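Local structure of N-acetylneuraminic acid (Sialic acid) synthetase (Leptospira borgpetersenii serovar Hardjo-bovis, 6NCS) at residues Lys117-Ile131 against Ala140-Ala154. The protein probably condenses an N-acylated mannosamine, perhaps as its 6-phosphate, with phosphoenolpyruvate to make sialic acid, using a bound manganese ion. Sequence-based numbering, arbitrary orientation. Where two conformers were deposited one is given.
Sequences KEIGVEILKIASCDI and AADSGLIVILSRGTA
A parallel beta-alpha-beta unit of the NeuB TIM barrel sets Leu124 and Ile126 beside Val147 and Leu149 on neighbouring strands, with helix 134-143 as the crossover. The short strand axes run 4.6 Å apart and only 20° off parallel. Carbonyls and amides alternate in the usual parallel ladder: Leu124 N donates to Ile146 O at 2.7 Å, and Leu124 O receives Ile148 N at 2.8 Å. The bonds lengthen at both ends of the ladder, from Ile146 N to Glu122 O at one and from Ser150 N to Ile126 O, 3.3 Å, at the other.

As in any TIM barrel, successive side chains alternate between interior and helical layer. Leu124 and Ile126 face the crossover helix, and both CD1 methyls rest on Ala140 CB. Ile126 CG2 also meets Leu149 CD1 at 3.7 Å, while Leu145 slides its CD1 against Leu124 CG. At the helix end, Ser143 OG donates to Ala140 O and accepts from Leu145 N, an ST turn, while the extended Lys117 chain delivers NZ to Ser143 O at 3.0 Å.

On the inner side Ile123 CG2 packs on Ile148 CD1, and Lys125 crosses Ile148 at about a right angle, where Lys125 CD lies 3.8 Å from Ile148 CG2. Bends at chi2 and chi4 turn Lys125 NZ toward Ser150, where it forms a salt bridge with Glu229 and a hydrogen bond to a bound citrate, near the manganese ligand His231. Beyond the strand ends Ser128 OG weakly accepts from Gly152 N, and Ile131, with CG1 anti to its amide nitrogen (chi1 -166°), pushes CD1 to within 3.6 Å of Ala154 CB, while Arg284 of the second subunit packs against Ile131.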
ATOM      1  N   LYS A 117     -16.214  29.882  -9.550  1.00 16.20           N
ATOM      2  CA  LYS A 117     -15.104  30.547 -10.227  1.00 21.11           C
ATOM      3  C   LYS A 117     -15.120  32.044  -9.960  1.00 22.56           C
ATOM      4  O   LYS A 117     -14.061  32.668  -9.797  1.00 21.91           O
ATOM      5  CB  LYS A 117     -15.148  30.275 -11.729  1.00 23.52           C
ATOM      6  CG  LYS A 117     -13.980  30.910 -12.472  1.00 31.37           C
ATOM      7  CD  LYS A 117     -13.947  30.515 -13.925  1.00 36.01           C
ATOM      8  CE  LYS A 117     -12.706  31.071 -14.600  1.00 36.70           C
ATOM      9  NZ  LYS A 117     -12.716  30.779 -16.054  1.00 29.60           N
ATOM     10  N   GLU A 118     -16.314  32.637  -9.903  1.00 25.22           N
ATOM     11  CA  GLU A 118     -16.422  34.082  -9.707  1.00 26.41           C
ATOM     12  C   GLU A 118     -15.922  34.498  -8.329  1.00 21.76           C
ATOM     13  O   GLU A 118     -15.325  35.572  -8.182  1.00 26.74           O
ATOM     14  CB  GLU A 118     -17.867  34.538  -9.909  1.00 29.83           C
ATOM     15  N   ILE A 119     -16.165  33.678  -7.299  1.00 18.80           N
ATOM     16  CA  ILE A 119     -15.669  34.039  -5.972  1.00 25.05           C
ATOM     17  C   ILE A 119     -14.207  33.680  -5.807  1.00 20.37           C
ATOM     18  O   ILE A 119     -13.639  33.910  -4.733  1.00 24.43           O
ATOM     19  CB  ILE A 119     -16.492  33.401  -4.834  1.00 22.71           C
ATOM     20  CG1 ILE A 119     -16.300  31.890  -4.784  1.00 19.27           C
ATOM     21  CG2 ILE A 119     -17.976  33.741  -4.986  1.00 27.42           C
ATOM     22  CD1 ILE A 119     -16.845  31.282  -3.503  1.00 20.26           C
ATOM     23  N   GLY A 120     -13.581  33.121  -6.833  1.00 21.44           N
ATOM     24  CA  GLY A 120     -12.146  32.951  -6.845  1.00 20.32           C
ATOM     25  C   GLY A 120     -11.613  31.613  -6.377  1.00 22.27           C
ATOM     26  O   GLY A 120     -10.433  31.541  -6.017  1.00 20.32           O
ATOM     27  N   VAL A 121     -12.420  30.551  -6.375  1.00 19.39           N
ATOM     28  CA  VAL A 121     -11.856  29.246  -6.045  1.00 16.44           C
ATOM     29  C   VAL A 121     -10.854  28.855  -7.126  1.00 21.29           C
ATOM     30  O   VAL A 121     -10.981  29.242  -8.293  1.00 19.73           O
ATOM     31  CB  VAL A 121     -12.938  28.159  -5.878  1.00 22.37           C
ATOM     32  CG1 VAL A 121     -14.039  28.641  -4.931  1.00 19.83           C
ATOM     33  CG2 VAL A 121     -13.500  27.739  -7.238  1.00 27.70           C
ATOM     34  N   GLU A 122      -9.828  28.101  -6.728  1.00 18.74           N
ATOM     35  CA  GLU A 122      -8.799  27.660  -7.660  1.00 19.27           C
ATOM     36  C   GLU A 122      -8.889  26.182  -7.996  1.00 20.38           C
ATOM     37  O   GLU A 122      -8.208  25.740  -8.927  1.00 15.37           O
ATOM     38  CB  GLU A 122      -7.396  27.967  -7.104  1.00 24.20           C
ATOM     39  CG  GLU A 122      -7.061  29.466  -7.041  1.00 35.28           C
ATOM     40  CD  GLU A 122      -7.055  30.153  -8.410  1.00 59.69           C
ATOM     41  OE1 GLU A 122      -6.854  29.470  -9.442  1.00 60.37           O
ATOM     42  OE2 GLU A 122      -7.249  31.390  -8.451  1.00 63.74           O
ATOM     43  N   ILE A 123      -9.701  25.419  -7.263  1.00 14.05           N
ATOM     44  CA  ILE A 123      -9.894  23.986  -7.469  1.00 14.53           C
ATOM     45  C   ILE A 123     -11.385  23.698  -7.513  1.00 16.82           C
ATOM     46  O   ILE A 123     -12.151  24.235  -6.705  1.00 17.57           O
ATOM     47  CB  ILE A 123      -9.256  23.141  -6.343  1.00 20.51           C
ATOM     48  CG1 ILE A 123      -7.779  23.442  -6.176  1.00 25.47           C
ATOM     49  CG2 ILE A 123      -9.424  21.647  -6.633  1.00 29.44           C
ATOM     50  CD1 ILE A 123      -7.124  22.525  -5.150  1.00 33.07           C
ATOM     51  N   LEU A 124     -11.789  22.813  -8.424  1.00 17.76           N
ATOM     52  CA  LEU A 124     -13.146  22.285  -8.471  1.00 14.29           C
ATOM     53  C   LEU A 124     -13.118  20.784  -8.208  1.00 14.24           C
ATOM     54  O   LEU A 124     -12.267  20.066  -8.744  1.00 15.02           O
ATOM     55  CB  LEU A 124     -13.800  22.541  -9.838  1.00 13.19           C
ATOM     56  CG  LEU A 124     -13.951  23.975 -10.335  1.00 15.21           C
ATOM     57  CD1 LEU A 124     -14.348  23.956 -11.799  1.00 17.67           C
ATOM     58  CD2 LEU A 124     -15.002  24.700  -9.508  1.00 18.82           C
ATOM     59  N   LYS A 125     -14.053  20.302  -7.396  1.00 15.26           N
ATOM     60  CA  LYS A 125     -14.286  18.871  -7.268  1.00 14.04           C
ATOM     61  C   LYS A 125     -15.513  18.500  -8.087  1.00 14.55           C
ATOM     62  O   LYS A 125     -16.513  19.215  -8.055  1.00 17.60           O
ATOM     63  CB  LYS A 125     -14.513  18.483  -5.802  1.00 15.03           C
ATOM     64  CG  LYS A 125     -14.954  17.047  -5.594  1.00 18.59           C
ATOM     65  CD  LYS A 125     -13.822  16.087  -5.827  1.00 18.96           C
ATOM     66  CE  LYS A 125     -14.337  14.652  -5.913  1.00 21.80           C
ATOM     67  NZ  LYS A 125     -14.961  14.195  -4.640  1.00 23.62           N
ATOM     68  N   ILE A 126     -15.445  17.383  -8.814  1.00 12.95           N
ATOM     69  CA  ILE A 126     -16.604  16.845  -9.521  1.00 13.54           C
ATOM     70  C   ILE A 126     -16.941  15.501  -8.895  1.00 15.87           C
ATOM     71  O   ILE A 126     -16.082  14.608  -8.826  1.00 16.23           O
ATOM     72  CB  ILE A 126     -16.360  16.698 -11.028  1.00 15.25           C
ATOM     73  CG1 ILE A 126     -16.038  18.053 -11.659  1.00 16.26           C
ATOM     74  CG2 ILE A 126     -17.586  16.082 -11.699  1.00 21.75           C
ATOM     75  CD1 ILE A 126     -17.170  19.049 -11.592  1.00 20.72           C
ATOM     76  N   ALA A 127     -18.193  15.360  -8.456  1.00 14.76           N
ATOM     77  CA  ALA A 127     -18.651  14.195  -7.719  1.00 15.98           C
ATOM     78  C   ALA A 127     -18.684  12.954  -8.605  1.00 21.25           C
ATOM     79  O   ALA A 127     -18.785  13.041  -9.828  1.00 20.97           O
ATOM     80  CB  ALA A 127     -20.044  14.457  -7.146  1.00 18.05           C
ATOM     81  N   SER A 128     -18.618  11.778  -7.958  1.00 18.00           N
ATOM     82  CA  SER A 128     -18.633  10.522  -8.705  1.00 19.24           C
ATOM     83  C   SER A 128     -19.870  10.413  -9.582  1.00 18.97           C
ATOM     84  O   SER A 128     -19.785   9.982 -10.736  1.00 21.48           O
ATOM     85  CB  SER A 128     -18.568   9.327  -7.756  1.00 23.27           C
ATOM     86  OG  SER A 128     -17.323   9.279  -7.069  1.00 21.39           O
ATOM     87  N   CYS A 129     -21.030  10.802  -9.049  1.00 20.95           N
ATOM     88  CA  CYS A 129     -22.273  10.698  -9.800  1.00 20.57           C
ATOM     89  C   CYS A 129     -22.280  11.551 -11.059  1.00 19.82           C
ATOM     90  O   CYS A 129     -23.185  11.388 -11.887  1.00 22.04           O
ATOM     91  CB  CYS A 129     -23.450  11.102  -8.911  1.00 28.82           C
ATOM     92  SG  CYS A 129     -23.429  12.864  -8.454  1.00 28.78           S
ATOM     93  N   ASP A 130     -21.314  12.457 -11.225  1.00 18.40           N
ATOM     94  CA  ASP A 130     -21.260  13.323 -12.393  1.00 17.90           C
ATOM     95  C   ASP A 130     -20.148  12.928 -13.354  1.00 21.69           C
ATOM     96  O   ASP A 130     -19.775  13.713 -14.228  1.00 19.35           O
ATOM     97  CB  ASP A 130     -21.117  14.780 -11.955  1.00 18.78           C
ATOM     98  CG  ASP A 130     -22.428  15.337 -11.467  1.00 22.67           C
ATOM     99  OD1 ASP A 130     -23.460  14.904 -12.029  1.00 21.36           O
ATOM    100  OD2 ASP A 130     -22.442  16.164 -10.529  1.00 25.56           O
ATOM    101  N   ILE A 131     -19.618  11.712 -13.226  1.00 22.11           N
ATOM    102  CA  ILE A 131     -18.565  11.300 -14.144  1.00 28.59           C
ATOM    103  C   ILE A 131     -19.092  11.095 -15.557  1.00 28.92           C
ATOM    104  O   ILE A 131     -18.298  11.030 -16.502  1.00 23.15           O
ATOM    105  CB  ILE A 131     -17.854  10.045 -13.592  1.00 25.47           C
ATOM    106  CG1 ILE A 131     -16.545   9.802 -14.355  1.00 24.54           C
ATOM    107  CG2 ILE A 131     -18.787   8.835 -13.640  1.00 21.86           C
ATOM    108  CD1 ILE A 131     -15.531   8.985 -13.608  1.00 31.53           C
ATOM    109  N   ALA A 140     -16.280  22.384 -16.447  1.00 15.00           N
ATOM    110  CA  ALA A 140     -15.134  22.346 -15.548  1.00 14.33           C
ATOM    111  C   ALA A 140     -13.821  22.402 -16.322  1.00 15.31           C
ATOM    112  O   ALA A 140     -12.891  23.121 -15.935  1.00 16.19           O
ATOM    113  CB  ALA A 140     -15.195  21.089 -14.683  1.00 14.09           C
ATOM    114  N   ALA A 141     -13.729  21.653 -17.422  1.00 15.80           N
ATOM    115  CA  ALA A 141     -12.511  21.678 -18.228  1.00 16.54           C
ATOM    116  C   ALA A 141     -12.277  23.058 -18.833  1.00 18.58           C
ATOM    117  O   ALA A 141     -11.134  23.529 -18.891  1.00 22.85           O
ATOM    118  CB  ALA A 141     -12.592  20.613 -19.321  1.00 18.14           C
ATOM    119  N   ASP A 142     -13.345  23.717 -19.306  1.00 20.70           N
ATOM    120  CA  ASP A 142     -13.222  25.036 -19.925  1.00 26.54           C
ATOM    121  C   ASP A 142     -12.851  26.125 -18.929  1.00 25.18           C
ATOM    122  O   ASP A 142     -12.375  27.190 -19.341  1.00 20.39           O
ATOM    123  CB  ASP A 142     -14.534  25.427 -20.608  1.00 31.64           C
ATOM    124  CG  ASP A 142     -14.877  24.523 -21.770  1.00 57.01           C
ATOM    125  OD1 ASP A 142     -13.999  23.737 -22.186  1.00 67.26           O
ATOM    126  OD2 ASP A 142     -16.028  24.588 -22.261  1.00 54.04           O
ATOM    127  N   SER A 143     -13.075  25.891 -17.637  1.00 20.44           N
ATOM    128  CA  SER A 143     -12.847  26.925 -16.633  1.00 22.96           C
ATOM    129  C   SER A 143     -11.367  27.226 -16.451  1.00 23.08           C
ATOM    130  O   SER A 143     -11.011  28.316 -15.990  1.00 19.66           O
ATOM    131  CB  SER A 143     -13.449  26.498 -15.292  1.00 21.58           C
ATOM    132  OG  SER A 143     -12.693  25.433 -14.739  1.00 18.79           O
ATOM    133  N   GLY A 144     -10.494  26.271 -16.780  1.00 20.30           N
ATOM    134  CA  GLY A 144      -9.076  26.424 -16.542  1.00 22.22           C
ATOM    135  C   GLY A 144      -8.637  26.149 -15.120  1.00 17.71           C
ATOM    136  O   GLY A 144      -7.423  26.141 -14.852  1.00 22.74           O
ATOM    137  N   LEU A 145      -9.572  25.923 -14.197  1.00 15.44           N
ATOM    138  CA  LEU A 145      -9.207  25.647 -12.818  1.00 16.90           C
ATOM    139  C   LEU A 145      -8.696  24.215 -12.671  1.00 16.60           C
ATOM    140  O   LEU A 145      -8.857  23.374 -13.558  1.00 18.64           O
ATOM    141  CB  LEU A 145     -10.408  25.856 -11.894  1.00 19.95           C
ATOM    142  CG  LEU A 145     -11.095  27.217 -11.983  1.00 20.22           C
ATOM    143  CD1 LEU A 145     -12.249  27.274 -10.976  1.00 24.30           C
ATOM    144  CD2 LEU A 145     -10.088  28.325 -11.728  1.00 24.22           C
ATOM    145  N   ILE A 146      -8.068  23.951 -11.526  1.00 14.97           N
ATOM    146  CA  ILE A 146      -7.686  22.589 -11.175  1.00 12.53           C
ATOM    147  C   ILE A 146      -8.950  21.787 -10.932  1.00 15.81           C
ATOM    148  O   ILE A 146      -9.868  22.254 -10.252  1.00 14.67           O
ATOM    149  CB  ILE A 146      -6.803  22.580  -9.917  1.00 15.50           C
ATOM    150  CG1 ILE A 146      -5.535  23.415 -10.126  1.00 14.74           C
ATOM    151  CG2 ILE A 146      -6.482  21.138  -9.484  1.00 16.54           C
ATOM    152  CD1 ILE A 146      -4.907  23.830  -8.806  1.00 17.62           C
ATOM    153  N   VAL A 147      -9.009  20.572 -11.475  1.00 11.76           N
ATOM    154  CA  VAL A 147     -10.205  19.745 -11.368  1.00 11.96           C
ATOM    155  C   VAL A 147      -9.824  18.437 -10.703  1.00 18.40           C
ATOM    156  O   VAL A 147      -8.896  17.754 -11.154  1.00 15.11           O
ATOM    157  CB  VAL A 147     -10.851  19.470 -12.734  1.00 14.07           C
ATOM    158  CG1 VAL A 147     -12.073  18.573 -12.540  1.00 15.22           C
ATOM    159  CG2 VAL A 147     -11.243  20.773 -13.423  1.00 20.39           C
ATOM    160  N   ILE A 148     -10.543  18.093  -9.640  1.00 12.66           N
ATOM    161  CA  ILE A 148     -10.453  16.782  -9.013  1.00 10.12           C
ATOM    162  C   ILE A 148     -11.738  16.042  -9.348  1.00 11.11           C
ATOM    163  O   ILE A 148     -12.831  16.516  -9.020  1.00 16.82           O
ATOM    164  CB  ILE A 148     -10.275  16.885  -7.493  1.00 14.42           C
ATOM    165  CG1 ILE A 148      -9.045  17.732  -7.137  1.00 17.12           C
ATOM    166  CG2 ILE A 148     -10.180  15.485  -6.914  1.00 11.96           C
ATOM    167  CD1 ILE A 148      -8.876  17.946  -5.617  1.00 14.50           C
ATOM    168  N   LEU A 149     -11.613  14.892 -10.011  1.00 12.10           N
ATOM    169  CA  LEU A 149     -12.747  14.047 -10.375  1.00 13.61           C
ATOM    170  C   LEU A 149     -12.655  12.737  -9.606  1.00 16.16           C
ATOM    171  O   LEU A 149     -11.580  12.143  -9.535  1.00 13.99           O
ATOM    172  CB  LEU A 149     -12.738  13.761 -11.876  1.00 14.23           C
ATOM    173  CG  LEU A 149     -13.780  12.787 -12.433  1.00 19.16           C
ATOM    174  CD1 LEU A 149     -15.201  13.368 -12.320  1.00 21.74           C
ATOM    175  CD2 LEU A 149     -13.441  12.440 -13.881  1.00 18.39           C
ATOM    176  N   SER A 150     -13.760  12.304  -9.011  1.00 13.76           N
ATOM    177  CA  SER A 150     -13.866  10.984  -8.401  0.59 15.90           C
ATOM    178  C   SER A 150     -14.566  10.037  -9.366  1.00 11.90           C
ATOM    179  O   SER A 150     -15.459  10.447 -10.110  1.00 16.49           O
ATOM    180  CB  SER A 150     -14.649  11.040  -7.088  0.59 19.71           C
ATOM    181  OG  SER A 150     -13.867  11.591  -6.049  0.59 23.89           O
ATOM    182  N   ARG A 151     -14.164   8.757  -9.347  1.00 14.72           N
ATOM    183  CA  ARG A 151     -14.660   7.800 -10.337  1.00 15.15           C
ATOM    184  C   ARG A 151     -15.552   6.710  -9.747  1.00 20.28           C
ATOM    185  O   ARG A 151     -15.699   5.649 -10.359  1.00 17.78           O
ATOM    186  CB  ARG A 151     -13.506   7.166 -11.138  1.00 15.78           C
ATOM    187  CG  ARG A 151     -12.303   6.561 -10.365  1.00 17.14           C
ATOM    188  CD  ARG A 151     -12.661   5.271  -9.591  1.00 15.34           C
ATOM    189  NE  ARG A 151     -13.369   4.273 -10.398  1.00 20.12           N
ATOM    190  CZ  ARG A 151     -13.059   2.978 -10.419  1.00 21.21           C
ATOM    191  NH1 ARG A 151     -12.056   2.531  -9.678  1.00 25.52           N
ATOM    192  NH2 ARG A 151     -13.752   2.127 -11.165  1.00 20.31           N
ATOM    193  N   GLY A 152     -16.185   6.954  -8.602  1.00 15.11           N
ATOM    194  CA  GLY A 152     -17.200   6.029  -8.132  1.00 23.31           C
ATOM    195  C   GLY A 152     -18.224   5.803  -9.228  1.00 26.42           C
ATOM    196  O   GLY A 152     -18.486   6.724 -10.005  1.00 20.40           O
ATOM    197  N   THR A 153     -18.762   4.583  -9.336  1.00 21.03           N
ATOM    198  CA  THR A 153     -19.735   4.092 -10.318  1.00 29.25           C
ATOM    199  C   THR A 153     -19.135   3.785 -11.697  1.00 25.47           C
ATOM    200  O   THR A 153     -19.828   3.177 -12.520  1.00 24.13           O
ATOM    201  CB  THR A 153     -20.928   5.046 -10.547  1.00 28.43           C
ATOM    202  OG1 THR A 153     -20.507   6.150 -11.363  1.00 25.81           O
ATOM    203  CG2 THR A 153     -21.483   5.570  -9.234  1.00 22.56           C
ATOM    204  N   ALA A 154     -17.896   4.182 -11.994  1.00 18.10           N
ATOM    205  CA  ALA A 154     -17.446   4.279 -13.382  1.00 24.17           C
ATOM    206  C   ALA A 154     -16.614   3.080 -13.838  1.00 21.87           C
ATOM    207  O   ALA A 154     -15.761   2.574 -13.104  1.00 24.51           O
ATOM    208  CB  ALA A 154     -16.643   5.565 -13.594  1.00 21.16           C
TER
HETATM  209  O   HOH W   1     -15.721  11.482  -3.963  1.00 23.09           O